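PDB 3C2G: beta-catenin homolog sys-1 from Caenorhabditis elegans, which acts as a transcription coregulator in the Wnt signaling asymmetry pathway, binding the TCF factor pop-1 directly and activating or repressing target genes. Local coordinates for residues 18-23 against 65-70; 84-89 against 141-146; 175-180 against 226-231; 430-435 against 474-479; 569-574 against 606-611. All coordinates share one frame; numbering follows the deposited sequence.

Interaction 1. Residues 18-23 against 65-70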
# COMPACT_ATOMS: atom_id res chain seq x y z
N PRO A 18 -49.91 17.15 -20.39
CA PRO A 18 -49.72 16.81 -18.97
C PRO A 18 -50.33 15.47 -18.55
O PRO A 18 -50.07 15.00 -17.44
CB PRO A 18 -50.43 17.96 -18.26
CG PRO A 18 -51.57 18.29 -19.17
CD PRO A 18 -51.03 18.09 -20.58
N ASP A 19 -51.13 14.87 -19.44
CA ASP A 19 -51.79 13.58 -19.17
C ASP A 19 -50.79 12.44 -18.97
O ASP A 19 -50.00 12.13 -19.87
CB ASP A 19 -52.79 13.23 -20.28
CG ASP A 19 -53.35 11.82 -20.13
OD1 ASP A 19 -54.19 11.59 -19.24
OD2 ASP A 19 -52.93 10.93 -20.90
N PRO A 20 -50.85 11.79 -17.79
CA PRO A 20 -49.93 10.73 -17.37
C PRO A 20 -49.84 9.57 -18.36
O PRO A 20 -48.74 9.15 -18.71
CB PRO A 20 -50.52 10.26 -16.05
CG PRO A 20 -51.25 11.46 -15.53
CD PRO A 20 -51.86 12.06 -16.76
N MSE A 21 -50.98 9.07 -18.81
CA MSE A 21 -50.99 7.90 -19.68
C MSE A 21 -50.39 8.19 -21.05
O MSE A 21 -49.76 7.33 -21.65
CB MSE A 21 -52.40 7.32 -19.81
CG MSE A 21 -52.43 5.79 -19.84
SE MSE A 21 -51.42 4.93 -18.37
CE MSE A 21 -52.30 5.76 -16.82
N GLN A 22 -50.58 9.42 -21.53
CA GLN A 22 -49.98 9.84 -22.79
C GLN A 22 -48.47 10.05 -22.64
O GLN A 22 -47.70 9.75 -23.55
CB GLN A 22 -50.67 11.10 -23.33
N ARG A 23 -48.06 10.54 -21.47
CA ARG A 23 -46.65 10.73 -21.16
C ARG A 23 -45.86 9.43 -21.19
O ARG A 23 -44.74 9.39 -21.70
CB ARG A 23 -46.47 11.43 -19.81
CG ARG A 23 -46.98 12.85 -19.83
CD ARG A 23 -46.34 13.69 -18.78
NE ARG A 23 -46.22 15.05 -19.28
CZ ARG A 23 -45.39 15.97 -18.79
NH1 ARG A 23 -44.58 15.67 -17.78
NH2 ARG A 23 -45.36 17.18 -19.33
N GLN A 65 -45.75 14.31 -10.33
CA GLN A 65 -46.95 14.91 -10.89
C GLN A 65 -48.02 14.97 -9.79
O GLN A 65 -48.28 13.96 -9.13
CB GLN A 65 -47.44 14.10 -12.09
CG GLN A 65 -46.34 13.65 -13.04
CD GLN A 65 -46.87 13.22 -14.40
OE1 GLN A 65 -47.79 13.84 -14.95
NE2 GLN A 65 -46.28 12.16 -14.96
N PRO A 66 -48.64 16.16 -9.58
CA PRO A 66 -49.62 16.43 -8.51
C PRO A 66 -50.76 15.41 -8.39
O PRO A 66 -51.19 15.10 -7.27
CB PRO A 66 -50.17 17.82 -8.86
CG PRO A 66 -49.70 18.10 -10.28
CD PRO A 66 -48.41 17.36 -10.42
N VAL A 67 -51.26 14.91 -9.52
CA VAL A 67 -52.21 13.79 -9.54
C VAL A 67 -51.59 12.53 -8.95
O VAL A 67 -50.53 12.08 -9.40
CB VAL A 67 -52.72 13.45 -10.97
CG1 VAL A 67 -54.05 14.14 -11.25
CG2 VAL A 67 -51.67 13.77 -12.04
N GLN A 68 -52.25 11.95 -7.94
CA GLN A 68 -51.75 10.75 -7.28
C GLN A 68 -51.81 9.51 -8.20
O GLN A 68 -52.83 9.25 -8.84
CB GLN A 68 -52.49 10.50 -5.96
CG GLN A 68 -51.82 9.46 -5.06
CD GLN A 68 -50.37 9.82 -4.70
OE1 GLN A 68 -50.13 10.66 -3.83
NE2 GLN A 68 -49.41 9.18 -5.37
N LEU A 69 -50.70 8.78 -8.24
CA LEU A 69 -50.53 7.66 -9.16
C LEU A 69 -49.85 6.47 -8.47
O LEU A 69 -49.04 6.67 -7.56
CB LEU A 69 -49.69 8.10 -10.36
CG LEU A 69 -50.35 9.07 -11.36
CD1 LEU A 69 -49.32 9.87 -12.15
CD2 LEU A 69 -51.29 8.32 -12.29
N PRO A 70 -50.17 5.23 -8.91
CA PRO A 70 -49.53 4.05 -8.33
C PRO A 70 -48.04 3.97 -8.67
O PRO A 70 -47.60 4.50 -9.69
CB PRO A 70 -50.28 2.89 -8.98
CG PRO A 70 -50.74 3.44 -10.30
CD PRO A 70 -51.11 4.86 -9.98
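Gln-65 and Arg-23 meet through chains that both set out with CG anti to the carbonyl carbon; in the glutamine (chi1 -43°) an extended run beyond CG then carries the amide from the loop over to the start of helix 20-37. This is a loop-against-helix-start contact near the N-terminal end of the armadillo domain, the loop being the link between helix 47-62 and helix 71-90. The arginine offers its aliphatic part, and its CD lies 4.1 Å from Gln-65 OE1, while the guanidinium and amide planes are turned 55° apart. The charged end is engaged elsewhere: NH1 forms a salt bridge with Asp-60, NE donates to Thr-17 O, and the guanidinium makes a cation-pi contact with Trp-14. These bonds probably hold the arginine so that its CD faces the glutamine amide. Gln-65 OE1 also comes within 3.6 Å of Pro-18 O, as modelled a close approach of two acceptors and not a bond.

Pro-20 supplies the apolar half of the contact. Its CB touches Leu-69 CD1 at 4.1 Å, and its CG reaches Val-67 CG2 at 4.2 Å, both light touches that fit a contact near the surface. Pro-20 O is tied by the hydroxyl of Tyr-73 to helix 71-90, which follows the loop. The proline sits in the first turn of its helix, just after the N-cap residue Asp-19, whose OD2 accepts from Gln-22 N at 2.9 Å, on its anti side and 35° out of the carboxylate plane.

Interaction 2. Residues 84-89 against 141-146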
# COMPACT_ATOMS: atom_id res chain seq x y z
N ILE A 84 -33.11 5.41 -21.49
CA ILE A 84 -32.61 6.37 -22.46
C ILE A 84 -31.34 6.98 -21.88
O ILE A 84 -30.28 6.98 -22.52
CB ILE A 84 -33.66 7.47 -22.78
CG1 ILE A 84 -34.78 6.92 -23.66
CG2 ILE A 84 -33.00 8.67 -23.46
CD1 ILE A 84 -36.09 7.73 -23.58
N LEU A 85 -31.44 7.49 -20.66
CA LEU A 85 -30.29 8.11 -20.00
C LEU A 85 -29.07 7.18 -19.96
O LEU A 85 -27.96 7.61 -20.27
CB LEU A 85 -30.66 8.57 -18.59
CG LEU A 85 -29.57 9.22 -17.74
CD1 LEU A 85 -28.89 10.43 -18.42
CD2 LEU A 85 -30.17 9.62 -16.41
N ARG A 86 -29.29 5.92 -19.61
CA ARG A 86 -28.22 4.94 -19.58
C ARG A 86 -27.54 4.85 -20.93
O ARG A 86 -26.32 4.85 -21.02
CB ARG A 86 -28.74 3.56 -19.15
CG ARG A 86 -27.66 2.48 -19.07
CD ARG A 86 -28.18 1.17 -18.49
NE ARG A 86 -29.17 0.56 -19.37
CZ ARG A 86 -28.88 -0.21 -20.41
NH1 ARG A 86 -27.61 -0.49 -20.70
NH2 ARG A 86 -29.86 -0.70 -21.17
N ARG A 87 -28.35 4.80 -21.98
CA ARG A 87 -27.84 4.68 -23.34
C ARG A 87 -26.98 5.87 -23.75
O ARG A 87 -25.96 5.71 -24.43
CB ARG A 87 -28.99 4.40 -24.31
CG ARG A 87 -29.55 2.99 -24.13
CD ARG A 87 -30.78 2.70 -24.97
NE ARG A 87 -30.60 1.40 -25.62
CZ ARG A 87 -31.05 0.24 -25.15
NH1 ARG A 87 -31.76 0.20 -24.03
NH2 ARG A 87 -30.80 -0.88 -25.82
N PHE A 88 -27.38 7.06 -23.30
CA PHE A 88 -26.59 8.28 -23.49
C PHE A 88 -25.20 8.22 -22.87
O PHE A 88 -24.31 8.97 -23.26
CB PHE A 88 -27.32 9.49 -22.89
CG PHE A 88 -28.40 10.05 -23.75
CD1 PHE A 88 -28.92 9.32 -24.83
CD2 PHE A 88 -28.93 11.31 -23.48
CE1 PHE A 88 -29.92 9.84 -25.62
CE2 PHE A 88 -29.95 11.85 -24.27
CZ PHE A 88 -30.44 11.11 -25.35
N THR A 89 -25.01 7.34 -21.90
CA THR A 89 -23.74 7.29 -21.18
C THR A 89 -22.73 6.29 -21.78
O THR A 89 -21.55 6.32 -21.43
CB THR A 89 -23.93 7.02 -19.68
OG1 THR A 89 -24.63 5.79 -19.49
CG2 THR A 89 -24.73 8.15 -19.03
N PHE A 141 -27.69 2.69 -10.86
CA PHE A 141 -26.34 2.19 -10.54
C PHE A 141 -25.51 1.97 -11.80
O PHE A 141 -24.32 2.26 -11.80
CB PHE A 141 -26.37 0.92 -9.69
CG PHE A 141 -26.69 1.17 -8.24
CD1 PHE A 141 -25.87 1.98 -7.46
CD2 PHE A 141 -27.80 0.60 -7.65
CE1 PHE A 141 -26.15 2.21 -6.12
CE2 PHE A 141 -28.10 0.83 -6.33
CZ PHE A 141 -27.27 1.64 -5.56
N GLN A 142 -26.13 1.47 -12.87
CA GLN A 142 -25.41 1.34 -14.15
C GLN A 142 -25.02 2.68 -14.78
O GLN A 142 -24.00 2.78 -15.46
CB GLN A 142 -26.23 0.53 -15.14
CG GLN A 142 -26.10 -0.98 -14.99
CD GLN A 142 -27.19 -1.70 -15.74
OE1 GLN A 142 -27.04 -2.03 -16.93
NE2 GLN A 142 -28.33 -1.92 -15.08
N ILE A 143 -25.84 3.71 -14.56
CA ILE A 143 -25.58 5.04 -15.10
C ILE A 143 -24.37 5.67 -14.41
O ILE A 143 -23.50 6.23 -15.07
CB ILE A 143 -26.85 5.94 -14.98
CG1 ILE A 143 -27.89 5.54 -16.03
CG2 ILE A 143 -26.51 7.42 -15.07
CD1 ILE A 143 -29.34 5.93 -15.66
N PHE A 144 -24.33 5.57 -13.08
CA PHE A 144 -23.18 6.01 -12.30
C PHE A 144 -21.92 5.26 -12.72
O PHE A 144 -20.90 5.87 -12.99
CB PHE A 144 -23.41 5.78 -10.82
CG PHE A 144 -24.19 6.86 -10.16
CD1 PHE A 144 -23.66 8.14 -10.05
CD2 PHE A 144 -25.43 6.60 -9.61
CE1 PHE A 144 -24.39 9.15 -9.42
CE2 PHE A 144 -26.16 7.61 -8.97
CZ PHE A 144 -25.63 8.89 -8.88
N ASN A 145 -22.03 3.94 -12.81
CA ASN A 145 -20.93 3.12 -13.27
C ASN A 145 -20.43 3.53 -14.65
O ASN A 145 -19.24 3.65 -14.85
CB ASN A 145 -21.30 1.63 -13.25
CG ASN A 145 -20.11 0.74 -13.58
OD1 ASN A 145 -19.15 0.66 -12.82
ND2 ASN A 145 -20.18 0.07 -14.72
N CYS A 146 -21.34 3.75 -15.59
CA CYS A 146 -20.95 4.14 -16.94
C CYS A 146 -20.25 5.49 -17.03
O CYS A 146 -19.28 5.63 -17.76
CB CYS A 146 -22.16 4.17 -17.86
SG CYS A 146 -22.65 2.56 -18.41
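Ile-143 lies between Leu-85 and Arg-86 where helix 71-90 and helix 134-150 run side by side in nearly the same direction, 16° apart with the segment axes 9.1 Å from each other, as neighbouring helices stack in an armadillo superhelix. The apolar contacts centre on this isoleucine. Its CG1, anti to the carbonyl carbon (chi1 -75°), rests on the backbone at Arg-86 CA, 3.6 Å away, and also touches Arg-86 CB. Its CD1 then meets Leu-85 CD2 at 3.9 Å, the two side chains crossing at about a right angle.

Polar side chains flank this apolar patch without bonding across it. Gln-142 OE1 approaches Arg-86 CD at 3.7 Å and stands oblique to the guanidinium, whose plane lies 29° from that of the amide. Each group is committed within its own helix: Arg-86 NH2 forms a salt bridge with Asp-83, and Gln-142 NE2 donates to Asn-138 O. At the other end, Thr-89 OG1 comes to 3.4 Å from Cys-146 CB.

The two segments are therefore joined by van der Waals contact. With the guanidinium and the amide bonded inside their own helices, cohesion here probably rests on close fit, chiefly round Ile-143, with no salt bridge between the two segments.

Interaction 3. Residues 175-180 against 226-231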
# COMPACT_ATOMS: atom_id res chain seq x y z
N GLU A 175 -26.35 4.04 3.95
CA GLU A 175 -27.40 3.21 4.52
C GLU A 175 -27.20 1.75 4.09
O GLU A 175 -27.63 0.83 4.78
CB GLU A 175 -28.80 3.74 4.16
CG GLU A 175 -29.93 3.14 5.01
CD GLU A 175 -31.33 3.73 4.72
OE1 GLU A 175 -31.42 4.90 4.25
OE2 GLU A 175 -32.34 3.02 4.97
N TYR A 176 -26.53 1.53 2.97
CA TYR A 176 -26.21 0.18 2.53
C TYR A 176 -25.15 -0.49 3.41
O TYR A 176 -24.97 -1.70 3.34
CB TYR A 176 -25.75 0.15 1.08
CG TYR A 176 -26.84 0.34 0.05
CD1 TYR A 176 -27.39 -0.75 -0.61
CD2 TYR A 176 -27.28 1.62 -0.30
CE1 TYR A 176 -28.35 -0.58 -1.60
CE2 TYR A 176 -28.25 1.80 -1.26
CZ TYR A 176 -28.78 0.69 -1.91
OH TYR A 176 -29.75 0.86 -2.89
N PHE A 177 -24.46 0.30 4.22
CA PHE A 177 -23.45 -0.26 5.10
C PHE A 177 -23.94 -0.42 6.54
O PHE A 177 -23.15 -0.69 7.45
CB PHE A 177 -22.15 0.56 5.03
CG PHE A 177 -21.47 0.50 3.69
CD1 PHE A 177 -21.56 -0.63 2.89
CD2 PHE A 177 -20.71 1.58 3.25
CE1 PHE A 177 -20.93 -0.68 1.66
CE2 PHE A 177 -20.06 1.53 2.02
CZ PHE A 177 -20.18 0.39 1.22
N ASN A 178 -25.25 -0.26 6.74
CA ASN A 178 -25.84 -0.44 8.06
C ASN A 178 -25.83 -1.91 8.48
O ASN A 178 -26.02 -2.80 7.64
CB ASN A 178 -27.25 0.16 8.14
CG ASN A 178 -27.24 1.69 8.34
OD1 ASN A 178 -26.18 2.30 8.56
ND2 ASN A 178 -28.41 2.31 8.26
N PRO A 179 -25.57 -2.16 9.77
CA PRO A 179 -25.41 -3.51 10.31
C PRO A 179 -26.58 -4.45 10.00
O PRO A 179 -26.35 -5.64 9.79
CB PRO A 179 -25.30 -3.29 11.83
CG PRO A 179 -25.73 -1.86 12.06
CD PRO A 179 -25.38 -1.13 10.82
N GLN A 180 -27.80 -3.92 9.97
CA GLN A 180 -29.01 -4.74 9.79
C GLN A 180 -29.31 -5.15 8.34
O GLN A 180 -30.21 -5.95 8.09
CB GLN A 180 -30.22 -4.02 10.40
N ILE A 226 -16.37 1.59 11.54
CA ILE A 226 -17.23 0.61 12.23
C ILE A 226 -18.13 -0.12 11.23
O ILE A 226 -18.34 -1.35 11.32
CB ILE A 226 -18.05 1.29 13.36
CG1 ILE A 226 -17.11 1.91 14.41
CG2 ILE A 226 -19.04 0.33 14.01
CD1 ILE A 226 -16.25 0.90 15.19
N LYS A 227 -18.64 0.62 10.25
CA LYS A 227 -19.57 0.09 9.28
C LYS A 227 -18.90 -0.89 8.33
O LYS A 227 -19.38 -2.01 8.14
CB LYS A 227 -20.24 1.20 8.50
CG LYS A 227 -21.32 1.95 9.26
CD LYS A 227 -22.08 2.82 8.25
CE LYS A 227 -22.87 3.93 8.89
NZ LYS A 227 -23.94 4.35 7.96
N LEU A 228 -17.77 -0.48 7.76
CA LEU A 228 -17.06 -1.34 6.84
C LEU A 228 -16.57 -2.62 7.52
O LEU A 228 -16.61 -3.69 6.90
CB LEU A 228 -15.94 -0.58 6.13
CG LEU A 228 -16.49 0.45 5.12
CD1 LEU A 228 -15.37 1.24 4.44
CD2 LEU A 228 -17.40 -0.23 4.07
N ASN A 229 -16.16 -2.53 8.79
CA ASN A 229 -15.78 -3.70 9.57
C ASN A 229 -16.92 -4.68 9.75
O ASN A 229 -16.71 -5.88 9.65
CB ASN A 229 -15.21 -3.33 10.94
CG ASN A 229 -13.74 -2.89 10.88
OD1 ASN A 229 -13.08 -3.04 9.85
ND2 ASN A 229 -13.24 -2.35 11.98
N ALA A 230 -18.12 -4.18 10.04
CA ALA A 230 -19.25 -5.08 10.28
C ALA A 230 -19.71 -5.74 8.97
O ALA A 230 -20.19 -6.87 8.98
CB ALA A 230 -20.38 -4.37 10.96
N VAL A 231 -19.49 -5.05 7.85
CA VAL A 231 -19.79 -5.58 6.53
C VAL A 231 -18.80 -6.70 6.14
O VAL A 231 -19.22 -7.75 5.64
CB VAL A 231 -19.82 -4.44 5.45
CG1 VAL A 231 -19.89 -4.99 4.04
CG2 VAL A 231 -20.99 -3.48 5.70
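Phe-177 and Leu-228 form the apolar half of a loop-to-helix contact in the armadillo domain, in which the turn leaving helix 167-174 packs on helix 224-239. A leucine methyl sits over the centre of the ring: Leu-228 CD2 lies 3.8 Å from the Phe-177 centroid and 13° off the ring normal, a CH-pi contact. Val-231 CG2 approaches the same ring obliquely, 4.0 Å from Phe-177 CD1. Ile-190 of helix 189-198 also packs on Phe-177, and Leu-228 reaches on to helix 251-270, which makes the contact part of the buried interior.

Lys-227 carries the other half and does so in two ways. Its methylenes lie alongside the phenylalanine, with CD 3.9 Å from Phe-177 CB, and its CB is 3.6 Å from Phe-177 O. With the chain extended beyond CG, the lysine side chain lies side by side with that of Asn-178, both pointing the same way. An alanine here would probably leave Asn-178 OD1 without its lysine donor and open a gap beside Phe-177 CB where the methylenes now lie.

The polar link is a charged hydrogen bond. The ammonium also donates weakly to Ser-174 O, at the end of helix 167-174, which further ties the lysine to the turn. Lys-227 NZ stands 3.1 Å from Asn-178 OD1, at a C=O...N angle of 155° and tilted 22° from the amide plane.

Interaction 4. Residues 430-435 against 474-479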
# COMPACT_ATOMS: atom_id res chain seq x y z
N GLN A 430 17.68 -20.33 16.78
CA GLN A 430 17.08 -19.60 15.67
C GLN A 430 18.06 -18.55 15.11
O GLN A 430 18.37 -18.54 13.92
CB GLN A 430 15.74 -18.96 16.09
CG GLN A 430 14.59 -19.95 16.37
CD GLN A 430 13.30 -19.24 16.80
OE1 GLN A 430 12.65 -18.55 16.01
NE2 GLN A 430 12.93 -19.40 18.07
N VAL A 431 18.60 -17.70 15.98
CA VAL A 431 19.54 -16.68 15.55
C VAL A 431 20.80 -17.27 14.92
O VAL A 431 21.34 -16.71 13.96
CB VAL A 431 19.88 -15.73 16.70
CG1 VAL A 431 20.99 -14.77 16.30
CG2 VAL A 431 18.63 -14.96 17.13
N CYS A 432 21.27 -18.41 15.43
CA CYS A 432 22.55 -18.98 14.97
C CYS A 432 22.46 -19.61 13.60
O CYS A 432 23.47 -19.79 12.92
CB CYS A 432 23.08 -20.01 15.98
SG CYS A 432 23.76 -19.25 17.47
N LYS A 433 21.25 -19.94 13.18
CA LYS A 433 21.03 -20.38 11.80
C LYS A 433 21.54 -19.35 10.79
O LYS A 433 21.98 -19.72 9.70
CB LYS A 433 19.55 -20.64 11.57
CG LYS A 433 19.06 -21.94 12.18
CD LYS A 433 17.94 -22.54 11.32
CE LYS A 433 18.50 -23.38 10.17
NZ LYS A 433 19.05 -24.68 10.66
N PHE A 434 21.51 -18.07 11.15
CA PHE A 434 21.95 -17.00 10.25
C PHE A 434 23.45 -16.94 9.98
O PHE A 434 23.87 -16.21 9.08
CB PHE A 434 21.38 -15.63 10.66
CG PHE A 434 19.96 -15.41 10.21
CD1 PHE A 434 19.68 -14.85 8.98
CD2 PHE A 434 18.89 -15.81 11.01
CE1 PHE A 434 18.35 -14.65 8.56
CE2 PHE A 434 17.57 -15.62 10.60
CZ PHE A 434 17.30 -15.04 9.38
N ILE A 435 24.25 -17.70 10.73
CA ILE A 435 25.65 -17.88 10.36
C ILE A 435 25.96 -19.22 9.69
O ILE A 435 27.12 -19.52 9.43
CB ILE A 435 26.66 -17.58 11.52
CG1 ILE A 435 26.28 -18.29 12.83
CG2 ILE A 435 26.84 -16.07 11.71
CD1 ILE A 435 26.75 -19.73 12.90
N THR A 474 26.47 -9.84 18.63
CA THR A 474 25.65 -10.69 19.48
C THR A 474 26.54 -11.75 20.12
O THR A 474 27.13 -12.57 19.42
CB THR A 474 24.53 -11.35 18.64
OG1 THR A 474 23.66 -10.33 18.15
CG2 THR A 474 23.74 -12.31 19.46
N PRO A 475 26.65 -11.73 21.46
CA PRO A 475 27.60 -12.52 22.25
C PRO A 475 27.58 -14.03 21.96
O PRO A 475 28.64 -14.62 21.80
CB PRO A 475 27.17 -12.26 23.70
CG PRO A 475 26.52 -10.92 23.65
CD PRO A 475 25.79 -10.89 22.32
N PHE A 476 26.40 -14.63 21.89
CA PHE A 476 26.31 -16.08 21.67
C PHE A 476 26.51 -16.52 20.22
O PHE A 476 26.53 -17.71 19.95
CB PHE A 476 24.99 -16.63 22.18
CG PHE A 476 23.79 -16.09 21.45
CD1 PHE A 476 23.37 -16.68 20.26
CD2 PHE A 476 23.08 -15.00 21.96
CE1 PHE A 476 22.25 -16.17 19.59
CE2 PHE A 476 21.97 -14.51 21.30
CZ PHE A 476 21.55 -15.10 20.12
N VAL A 477 26.62 -15.58 19.29
CA VAL A 477 26.81 -15.97 17.90
C VAL A 477 28.27 -16.35 17.65
O VAL A 477 29.16 -15.51 17.83
CB VAL A 477 26.30 -14.89 16.91
CG1 VAL A 477 26.75 -15.21 15.49
CG2 VAL A 477 24.79 -14.80 16.95
N PRO A 478 28.53 -17.60 17.24
CA PRO A 478 29.89 -18.03 16.89
C PRO A 478 30.40 -17.27 15.66
O PRO A 478 29.70 -17.20 14.65
CB PRO A 478 29.73 -19.52 16.58
CG PRO A 478 28.30 -19.72 16.29
CD PRO A 478 27.55 -18.69 17.07
N LYS A 479 31.59 -16.71 15.78
CA LYS A 479 32.13 -15.82 14.77
C LYS A 479 33.29 -16.40 13.98
O LYS A 479 33.75 -15.81 12.99
CB LYS A 479 32.57 -14.53 15.45
CG LYS A 479 31.41 -13.60 15.72
CD LYS A 479 31.40 -13.14 17.15
CE LYS A 479 30.01 -12.68 17.53
NZ LYS A 479 29.73 -13.06 18.93
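A type I beta turn from Thr-474 to Val-477, in the loop that follows helix 457-472 of the armadillo domain, packs its Phe-476 against Val-431 and Cys-432 of the segment 430-435, which includes part of helix 425-432. The ring stands with CG between the backbone N and the carbonyl carbon (chi1 64°), and it meets that segment with its edge. Cys-432 SG lies in the ring plane, 3.8 Å from Phe-476 CD1 and 89° off the ring normal, a sulfur-aromatic contact at the edge. Next along the rim, Val-431 CB is 3.8 Å from Phe-476 CE1. One face of the ring is taken within the turn itself by Thr-474 CG2, 3.4 Å above the plane and offset toward the rim. An alanine in place of Phe-476 would probably leave Cys-432 SG without its aromatic partner and open a gap beside Val-431.

Beyond the ring the contact continues through branched side chains. Val-431 CG1 touches Val-477 CG2, the two side chains crossing at about a right angle. Ile-435 and Val-477 slide past each other in opposite directions, with Ile-435 CG2 against Val-477 CG1 at 3.9 Å. Ile-435 CD1 then meets Pro-478 CG at 3.7 Å.

Lys-479 bonds back to the turn through its NZ. This atom is 2.7 Å from Val-477 O, in the carbonyl plane and on a lone pair. The same NZ lies 2.7 Å from Thr-474 O, which also accepts from Val-477 N, the two donors arriving from opposite faces of that carbonyl's plane.

Interaction 5. Residues 569-574 against 606-611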
# COMPACT_ATOMS: atom_id res chain seq x y z
N VAL A 569 35.87 6.50 10.86
CA VAL A 569 36.70 6.71 9.70
C VAL A 569 38.16 6.85 10.12
O VAL A 569 39.03 6.24 9.52
CB VAL A 569 36.22 7.91 8.88
CG1 VAL A 569 37.32 8.48 8.03
CG2 VAL A 569 35.02 7.49 8.02
N LEU A 570 38.40 7.61 11.18
CA LEU A 570 39.76 7.80 11.68
C LEU A 570 40.36 6.48 12.16
O LEU A 570 41.51 6.17 11.83
CB LEU A 570 39.80 8.83 12.81
CG LEU A 570 39.47 10.26 12.42
CD1 LEU A 570 39.14 11.10 13.65
CD2 LEU A 570 40.59 10.88 11.61
N VAL A 571 39.59 5.73 12.92
CA VAL A 571 40.08 4.51 13.55
C VAL A 571 40.36 3.43 12.52
O VAL A 571 41.39 2.76 12.59
CB VAL A 571 39.11 4.02 14.64
CG1 VAL A 571 39.48 2.61 15.14
CG2 VAL A 571 39.09 5.01 15.81
N VAL A 572 39.44 3.26 11.56
CA VAL A 572 39.61 2.22 10.54
C VAL A 572 40.85 2.51 9.70
O VAL A 572 41.59 1.59 9.36
CB VAL A 572 38.33 2.00 9.65
CG1 VAL A 572 38.21 3.04 8.54
CG2 VAL A 572 38.35 0.62 9.05
N CYS A 573 41.06 3.78 9.37
CA CYS A 573 42.21 4.19 8.59
C CYS A 573 43.50 3.85 9.32
O CYS A 573 44.42 3.27 8.74
CB CYS A 573 42.15 5.68 8.27
SG CYS A 573 41.03 6.08 6.94
N ASP A 574 43.55 4.19 10.61
CA ASP A 574 44.72 3.94 11.42
C ASP A 574 45.02 2.45 11.52
O ASP A 574 46.17 2.05 11.43
CB ASP A 574 44.55 4.55 12.81
CG ASP A 574 45.85 4.55 13.60
OD1 ASP A 574 46.78 5.31 13.23
OD2 ASP A 574 45.94 3.77 14.58
N ALA A 606 39.99 13.64 18.52
CA ALA A 606 41.30 14.27 18.58
C ALA A 606 42.44 13.25 18.75
O ALA A 606 43.47 13.34 18.08
CB ALA A 606 41.34 15.31 19.68
N LYS A 607 42.24 12.27 19.63
CA LYS A 607 43.24 11.22 19.85
C LYS A 607 43.48 10.36 18.61
O LYS A 607 44.62 10.04 18.28
CB LYS A 607 42.86 10.34 21.05
N ALA A 608 42.40 9.99 17.93
CA ALA A 608 42.49 9.17 16.72
C ALA A 608 43.19 9.94 15.60
O ALA A 608 44.04 9.39 14.89
CB ALA A 608 41.11 8.74 16.28
N ALA A 609 42.83 11.21 15.47
CA ALA A 609 43.37 12.10 14.46
C ALA A 609 44.90 12.14 14.44
O ALA A 609 45.51 11.87 13.40
CB ALA A 609 42.80 13.50 14.61
N ASN A 610 45.53 12.47 15.57
CA ASN A 610 47.00 12.55 15.57
C ASN A 610 47.71 11.21 15.54
O ASN A 610 48.83 11.11 15.01
CB ASN A 610 47.57 13.53 16.63
CG ASN A 610 46.96 13.35 18.00
OD1 ASN A 610 47.05 12.28 18.60
ND2 ASN A 610 46.35 14.41 18.52
N SER A 611 47.06 10.17 16.05
CA SER A 611 47.56 8.81 15.85
C SER A 611 47.62 8.47 14.36
O SER A 611 48.59 7.89 13.89
CB SER A 611 46.68 7.78 16.57
OG SER A 611 46.41 8.18 17.90
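Leu-570 and Ala-608 meet where helix 563-579 and helix 603-613 lie closest in this contact, with their segment axes 8.9 Å apart and running in broadly the same direction at 32°. Both residues point toward the opposite helix, and the methyl of Ala-608 sits 3.7 Å from Leu-570 CB. Being small, the alanine lets the leucine branch past it: CD1 touches Ala-608 CB and reaches Ala-609 N at 4.1 Å. Val-571 flanks the same methyl, with CG2 4.3 Å from Ala-608 CB.

One turn on, Asp-574 has CG anti to the backbone N (chi1 -169°) and brings OD1 to within 3.2 Å of Ser-611 O. Both are acceptors, and the repulsion is probably eased by Arg-615, whose NE forms a salt bridge with OD1. The hydroxyl of Ser-611 turns back into its own helix, OG donating to Lys-607 O at 2.6 Å.

Helix 591-598 borders the apolar end, placing Leu-594 on Leu-570 and Leu-597 on Ala-609, while Val-571 packs on Leu-530 of helix 515-535, so the contact joins helix 603-613, the last of the chain, to the helices before it.

How the interactions relate
The five contacts follow one another along the chain, each closing before the next opens, and trace the elongated, all-helical armadillo domain from one end to the other. Interactions 1 and 5 have centres about 97 Å apart, on opposite sides of the chain's centre. The loop of interaction 1 leads into helix 71-90, whose later part takes part in interaction 2; their centres are about 25 Å apart. Interactions 2 and 3 touch, Phe-141 CZ lying 3.7 Å from Tyr-176 OH. Interactions 4 and 5 lie about 30 Å apart between centres. The contacts sample local packing along an extended helical scaffold, consistent with a protein that binds the transcription factor pop-1.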